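Local coordinates for amine oxidase (Emericella nidulans, PDB 3PGB) that oxidises primary amines as a copper amine oxidase, using a copper ion and a topaquinone cofactor formed from one of its own tyrosines, at the interface of chains A and B. Sequence-based numbering; all coordinates share one arbitrary frame. Chains: chain A/B, Putative uncharacterized protein.

The interface of chains A and B. Residues chain A 313, 483, 485, 505-507, 707; chain B 457-460, 466.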
ATOM      1  N   THR A 313      23.487 -11.511  -8.659  1.00 19.18           N
ATOM      2  CA  THR A 313      22.376 -11.685  -7.716  1.00 19.64           C
ATOM      3  C   THR A 313      22.650 -12.688  -6.596  1.00 20.03           C
ATOM      4  O   THR A 313      21.874 -12.770  -5.641  1.00 20.34           O
ATOM      5  CB  THR A 313      21.117 -12.129  -8.461  1.00 19.61           C
ATOM      6  OG1 THR A 313      21.401 -13.330  -9.192  1.00 19.38           O
ATOM      7  CG2 THR A 313      20.670 -11.042  -9.426  1.00 19.63           C
ATOM      8  N   ASN A 483      15.478  -7.599 -19.082  1.00 18.23           N
ATOM      9  CA  ASN A 483      15.987  -7.268 -17.753  1.00 18.47           C
ATOM     10  C   ASN A 483      14.914  -7.025 -16.678  1.00 18.66           C
ATOM     11  O   ASN A 483      15.218  -7.088 -15.489  1.00 18.63           O
ATOM     12  CB  ASN A 483      16.918  -6.057 -17.840  1.00 18.55           C
ATOM     13  CG  ASN A 483      16.245  -4.841 -18.446  1.00 18.66           C
ATOM     14  OD1 ASN A 483      15.687  -4.911 -19.536  1.00 19.48           O
ATOM     15  ND2 ASN A 483      16.304  -3.715 -17.741  1.00 19.64           N
ATOM     16  N   ASP A 485      11.616  -7.777 -14.347  1.00 18.39           N
ATOM     17  CA  ASP A 485      10.723  -8.807 -13.817  1.00 18.13           C
ATOM     18  C   ASP A 485       9.493  -8.146 -13.236  1.00 17.97           C
ATOM     19  O   ASP A 485       9.555  -7.536 -12.173  1.00 17.98           O
ATOM     20  CB  ASP A 485      11.408  -9.655 -12.748  1.00 18.00           C
ATOM     21  CG  ASP A 485      12.454 -10.575 -13.328  1.00 18.07           C
ATOM     22  OD1 ASP A 485      13.432 -10.066 -13.913  1.00 19.41           O
ATOM     23  OD2 ASP A 485      12.299 -11.805 -13.209  1.00 18.09           O
ATOM     24  N   SER A 505      11.163  -6.010 -10.155  1.00 12.79           N
ATOM     25  CA  SER A 505      12.496  -6.382  -9.717  1.00 12.70           C
ATOM     26  C   SER A 505      13.334  -6.610 -10.970  1.00 12.67           C
ATOM     27  O   SER A 505      12.986  -6.112 -12.036  1.00 12.56           O
ATOM     28  CB  SER A 505      12.448  -7.635  -8.842  1.00 12.62           C
ATOM     29  OG  SER A 505      13.718  -7.897  -8.272  1.00 12.24           O
ATOM     30  N   GLY A 506      14.425  -7.357 -10.848  1.00 12.79           N
ATOM     31  CA  GLY A 506      15.317  -7.597 -11.969  1.00 12.88           C
ATOM     32  C   GLY A 506      16.343  -6.486 -12.126  1.00 12.94           C
ATOM     33  O   GLY A 506      16.571  -5.702 -11.203  1.00 13.00           O
ATOM     34  N   TYR A 507      16.953  -6.423 -13.306  1.00 13.04           N
ATOM     35  CA  TYR A 507      18.036  -5.485 -13.580  1.00 13.09           C
ATOM     36  C   TYR A 507      17.503  -4.180 -14.126  1.00 13.53           C
ATOM     37  O   TYR A 507      16.604  -4.168 -14.961  1.00 14.03           O
ATOM     38  CB  TYR A 507      19.014  -6.078 -14.590  1.00 12.89           C
ATOM     39  CG  TYR A 507      19.983  -7.054 -13.984  1.00 12.25           C
ATOM     40  CD1 TYR A 507      19.716  -8.412 -13.974  1.00 12.00           C
ATOM     41  CD2 TYR A 507      21.166  -6.618 -13.417  1.00 11.86           C
ATOM     42  CE1 TYR A 507      20.601  -9.310 -13.414  1.00 11.23           C
ATOM     43  CE2 TYR A 507      22.059  -7.508 -12.861  1.00 11.98           C
ATOM     44  CZ  TYR A 507      21.767  -8.855 -12.859  1.00 11.40           C
ATOM     45  OH  TYR A 507      22.643  -9.758 -12.308  1.00 11.98           O
ATOM     46  N   ASN A 707      19.956  -5.869  -8.175  1.00 14.14           N
ATOM     47  CA  ASN A 707      18.588  -5.828  -8.686  1.00 14.37           C
ATOM     48  C   ASN A 707      17.697  -4.912  -7.886  1.00 14.24           C
ATOM     49  O   ASN A 707      17.923  -4.689  -6.699  1.00 14.16           O
ATOM     50  CB  ASN A 707      17.964  -7.224  -8.652  1.00 14.54           C
ATOM     51  CG  ASN A 707      18.392  -8.086  -9.812  1.00 15.39           C
ATOM     52  OD1 ASN A 707      19.168  -7.664 -10.679  1.00 15.99           O
ATOM     53  ND2 ASN A 707      17.878  -9.311  -9.843  1.00 16.06           N
TER
ATOM     54  N   ALA B 457      13.091 -10.286  -4.170  1.00 14.33           N
ATOM     55  CA  ALA B 457      13.714  -9.991  -5.456  1.00 14.17           C
ATOM     56  C   ALA B 457      13.783 -11.245  -6.321  1.00 14.11           C
ATOM     57  O   ALA B 457      13.733 -12.369  -5.816  1.00 13.86           O
ATOM     58  CB  ALA B 457      15.112  -9.423  -5.236  1.00 13.90           C
ATOM     59  N   ARG B 458      13.895 -11.048  -7.628  1.00 14.28           N
ATOM     60  CA  ARG B 458      14.035 -12.163  -8.550  1.00 14.33           C
ATOM     61  C   ARG B 458      14.630 -11.702  -9.847  1.00 14.42           C
ATOM     62  O   ARG B 458      14.624 -10.509 -10.140  1.00 14.21           O
ATOM     63  CB  ARG B 458      12.678 -12.793  -8.849  1.00 14.38           C
ATOM     64  CG  ARG B 458      11.826 -11.984  -9.805  1.00 14.27           C
ATOM     65  CD  ARG B 458      10.429 -12.573 -10.000  1.00 14.49           C
ATOM     66  NE  ARG B 458      10.431 -14.032 -10.059  1.00 14.66           N
ATOM     67  CZ  ARG B 458      10.906 -14.755 -11.070  1.00 14.48           C
ATOM     68  NH1 ARG B 458      11.449 -14.176 -12.143  1.00 15.77           N
ATOM     69  NH2 ARG B 458      10.850 -16.074 -11.002  1.00 13.33           N
ATOM     70  N   HIS B 459      15.136 -12.661 -10.619  1.00 14.66           N
ATOM     71  CA  HIS B 459      15.406 -12.443 -12.034  1.00 14.94           C
ATOM     72  C   HIS B 459      15.529 -13.749 -12.809  1.00 15.42           C
ATOM     73  O   HIS B 459      16.274 -14.641 -12.411  1.00 15.55           O
ATOM     74  CB  HIS B 459      16.666 -11.618 -12.249  1.00 14.79           C
ATOM     75  CG  HIS B 459      16.925 -11.319 -13.689  1.00 14.30           C
ATOM     76  ND1 HIS B 459      16.023 -10.636 -14.473  1.00 13.22           N
ATOM     77  CD2 HIS B 459      17.964 -11.639 -14.498  1.00 13.55           C
ATOM     78  CE1 HIS B 459      16.503 -10.530 -15.698  1.00 13.46           C
ATOM     79  NE2 HIS B 459      17.678 -11.129 -15.740  1.00 13.50           N
ATOM     80  N   SER B 460      14.811 -13.842 -13.925  1.00 16.09           N
ATOM     81  CA  SER B 460      14.832 -15.037 -14.771  1.00 16.68           C
ATOM     82  C   SER B 460      15.542 -14.801 -16.104  1.00 17.31           C
ATOM     83  O   SER B 460      15.615 -13.678 -16.597  1.00 17.11           O
ATOM     84  CB  SER B 460      13.405 -15.517 -15.025  1.00 16.62           C
ATOM     85  OG  SER B 460      12.778 -15.859 -13.802  1.00 16.43           O
ATOM     86  N   SER B 466      16.566 -16.995 -10.410  1.00 19.26           N
ATOM     87  CA  SER B 466      16.951 -16.781  -9.026  1.00 19.15           C
ATOM     88  C   SER B 466      15.883 -15.981  -8.303  1.00 18.92           C
ATOM     89  O   SER B 466      15.210 -15.144  -8.914  1.00 18.84           O
ATOM     90  CB  SER B 466      18.301 -16.069  -8.946  1.00 19.11           C
ATOM     91  OG  SER B 466      18.176 -14.713  -9.312  1.00 19.52           O
TER
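A:Asp485 takes B:His459 and B:Arg458 on its two carboxylate oxygens, a worked example of one carboxylate shared between consecutive side chains of a partner strand. In the copper/topaquinone oxidases, two-fold dimers in which an arm of one subunit reaches over the other, A:Asn483 and A:Asp485 flank the topaquinone-forming tyrosine in the Asn-Tyr-Asp/Glu consensus. Strand 457-460 of chain B, which probably belongs to such an arm, lies against loops of chain A, and the patch centre is about 14 Å from A:Asp403. The contact may steady the segment carrying the cofactor.

Among the polar contacts, B:His459 ND1 donates to A:Asp485 OD1 at 2.7 Å, nearly straight (162° at H), meeting the syn side of the carboxylate slightly out of its plane, with OD1 in the imidazole plane. The salt bridge from B:Arg458 NH1 to A:Asp485 OD2, 2.7 Å, is more bent, though it runs nearly along the C-O axis and in the guanidinium plane. B:Arg458 NH1 also donates to B:Ser460 OG, 2.7 Å away, which helps fix the guanidinium. Separately, the backbone N of B:Arg458 donates to the hydroxyl A:Ser505 OG at 3.2 Å.

The imidazole also meets a phenol: B:His459 CG is anti to the backbone N (chi1 -177°), extending the ring towards A:Tyr507. That phenol turns its CD1/CE1 edge to the imidazole face, planes 84° apart, with A:Tyr507 CE1 3.7 Å from B:His459 CD2. A:Asn483 ND2 donates to A:Tyr507 O, tying the motif to the ring-bearing loop. The amide oxygen A:Asn707 OD1 caps a phenol face, while A:Asn707 ND2 lies 3.5 Å from B:His459 CB.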